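Local coordinates for protein Tae4 (Agrobacterium tumefaciens, PDB 6IJF) that probably acts as a type VI secretion amidase effector, cleaving amide bonds in the peptidoglycan of rival bacteria, at residues A88-M91 with K92-S95. Residues are numbered along the deposited sequence; the frame is centred on the assembly and turned at random.
Sequences ATLM and KRTS. With SO4 (sulfate ion), chain F.
R93, three residues after L90, folds its side chain back over L90 near the C-terminal end of helix 84-92. Its backbone N donates to L90 O at 3.1 Å, while the N of K92 makes two weak bonds, to A88 O and T89 O. From the CB of R93 outward, CB lies 3.4 Å from L90 O, and CG and CD stay alongside that same oxygen. CG is turned anti to the carbonyl carbon (chi1 -65°), which carries the chain off the backbone past L90 O and across to the side of the L90 side chain. A bend at chi3 (54°) then sets the guanidinium with one edge toward a sulfate and the other end toward L90. NE and NH1 both donate to sulfate O3, at 3.1 and 2.9 Å. L90 CD1 sits at the edge, near the guanidinium plane, 3.7 Å from NH2, which is hydrogen-bonded to V64 O. S95 OG is also hydrogen-bonded to sulfate O3, 3.0 Å away, making three bonds on that one oxygen, and the backbone N of S95 donates to O2 at 3.1 Å. The anion, probably from the crystallisation liquor, is thus gripped by an arginine edge together with the N and OG of S95. Its charge would be offset by the guanidinium, whose orientation is fixed between sulfate, V64 carbonyl and the L90 CD1 methyl.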
ATOM      1  N   ALA C  88      14.320 -10.256  23.291  1.00 39.10           N
ATOM      2  CA  ALA C  88      15.086  -8.985  23.105  1.00 40.03           C
ATOM      3  C   ALA C  88      16.009  -8.761  24.317  1.00 40.05           C
ATOM      4  O   ALA C  88      17.168  -8.420  24.132  1.00 40.01           O
ATOM      5  CB  ALA C  88      14.117  -7.831  22.935  1.00 42.86           C
ATOM      6  N   THR C  89      15.496  -9.009  25.521  1.00 42.97           N
ATOM      7  CA  THR C  89      16.262  -9.004  26.801  1.00 42.28           C
ATOM      8  C   THR C  89      17.457  -9.966  26.712  1.00 43.33           C
ATOM      9  O   THR C  89      18.591  -9.558  26.982  1.00 43.47           O
ATOM     10  CB  THR C  89      15.313  -9.337  27.958  1.00 41.81           C
ATOM     11  OG1 THR C  89      14.306  -8.318  27.930  1.00 40.91           O
ATOM     12  CG2 THR C  89      16.026  -9.401  29.295  1.00 46.63           C
ATOM     13  N   LEU C  90      17.225 -11.207  26.293  1.00 42.85           N
ATOM     14  CA  LEU C  90      18.293 -12.222  26.188  1.00 41.63           C
ATOM     15  C   LEU C  90      19.353 -11.768  25.199  1.00 40.36           C
ATOM     16  O   LEU C  90      20.561 -11.942  25.475  1.00 39.22           O
ATOM     17  CB  LEU C  90      17.650 -13.539  25.740  1.00 48.22           C
ATOM     18  CG  LEU C  90      18.599 -14.713  25.561  1.00 49.97           C
ATOM     19  CD1 LEU C  90      17.941 -15.961  26.138  1.00 53.66           C
ATOM     20  CD2 LEU C  90      18.949 -14.932  24.095  1.00 52.69           C
ATOM     21  N   MET C  91      18.932 -11.230  24.053  1.00 38.37           N
ATOM     22  CA  MET C  91      19.872 -10.839  22.978  1.00 36.27           C
ATOM     23  C   MET C  91      20.795  -9.740  23.498  1.00 38.65           C
ATOM     24  O   MET C  91      21.943  -9.658  22.977  1.00 46.57           O
ATOM     25  CB  MET C  91      19.125 -10.326  21.737  1.00 40.94           C
ATOM     26  CG  MET C  91      18.541 -11.455  20.846  1.00 46.28           C
ATOM     27  SD  MET C  91      19.852 -12.522  20.246  1.00 50.12           S
ATOM     28  CE  MET C  91      19.039 -14.126  20.265  1.00 48.43           C
ATOM     29  N   LYS C  92      20.299  -8.928  24.444  1.00 41.86           N
ATOM     30  CA  LYS C  92      21.011  -7.746  25.017  1.00 47.57           C
ATOM     31  C   LYS C  92      22.176  -8.204  25.895  1.00 46.27           C
ATOM     32  O   LYS C  92      23.089  -7.402  26.103  1.00 51.54           O
ATOM     33  CB  LYS C  92      20.062  -6.900  25.878  1.00 49.75           C
ATOM     34  CG  LYS C  92      20.092  -5.412  25.647  1.00 61.27           C
ATOM     35  CD  LYS C  92      18.949  -4.692  26.363  1.00 69.60           C
ATOM     36  CE  LYS C  92      19.258  -3.237  26.651  1.00 80.59           C
ATOM     37  NZ  LYS C  92      18.135  -2.563  27.344  1.00 81.40           N
ATOM     38  N   ARG C  93      22.147  -9.443  26.400  1.00 49.31           N
ATOM     39  CA  ARG C  93      23.208  -9.966  27.300  1.00 45.86           C
ATOM     40  C   ARG C  93      24.532  -9.986  26.555  1.00 50.25           C
ATOM     41  O   ARG C  93      24.534 -10.234  25.339  1.00 46.22           O
ATOM     42  CB  ARG C  93      22.844 -11.334  27.861  1.00 47.43           C
ATOM     43  CG  ARG C  93      21.614 -11.238  28.756  1.00 47.48           C
ATOM     44  CD  ARG C  93      20.942 -12.588  28.866  1.00 49.60           C
ATOM     45  NE  ARG C  93      21.885 -13.605  29.299  1.00 54.97           N
ATOM     46  CZ  ARG C  93      21.697 -14.927  29.205  1.00 68.34           C
ATOM     47  NH1 ARG C  93      22.663 -15.749  29.578  1.00 58.43           N
ATOM     48  NH2 ARG C  93      20.570 -15.416  28.709  1.00 71.97           N
ATOM     49  N   THR C  94      25.616  -9.736  27.285  1.00 55.55           N
ATOM     50  CA  THR C  94      26.999  -9.672  26.751  1.00 60.43           C
ATOM     51  C   THR C  94      27.338 -11.047  26.137  1.00 48.54           C
ATOM     52  O   THR C  94      28.154 -11.097  25.192  1.00 56.15           O
ATOM     53  CB  THR C  94      27.985  -9.193  27.833  1.00 67.93           C
ATOM     54  OG1 THR C  94      27.709  -9.843  29.076  1.00 77.13           O
ATOM     55  CG2 THR C  94      27.902  -7.706  28.077  1.00 69.83           C
ATOM     56  N   SER C  95      26.758 -12.144  26.636  1.00 55.19           N
ATOM     57  CA  SER C  95      27.059 -13.490  26.076  1.00 54.16           C
ATOM     58  C   SER C  95      26.308 -13.708  24.761  1.00 56.26           C
ATOM     59  O   SER C  95      26.626 -14.701  24.082  1.00 56.20           O
ATOM     60  CB  SER C  95      26.786 -14.620  27.048  1.00 60.93           C
ATOM     61  OG  SER C  95      25.449 -14.568  27.486  1.00 58.52           O
TER
HETATM   62  S   SO4 F 301      25.347 -12.668  30.751  1.00 80.21           S
HETATM   63  O1  SO4 F 301      26.262 -12.880  31.839  1.00 90.50           O
HETATM   64  O2  SO4 F 301      26.048 -12.053  29.652  1.00 97.46           O
HETATM   65  O3  SO4 F 301      24.798 -13.941  30.329  1.00 75.02           O
HETATM   66  O4  SO4 F 301      24.297 -11.775  31.176  1.00 87.69           O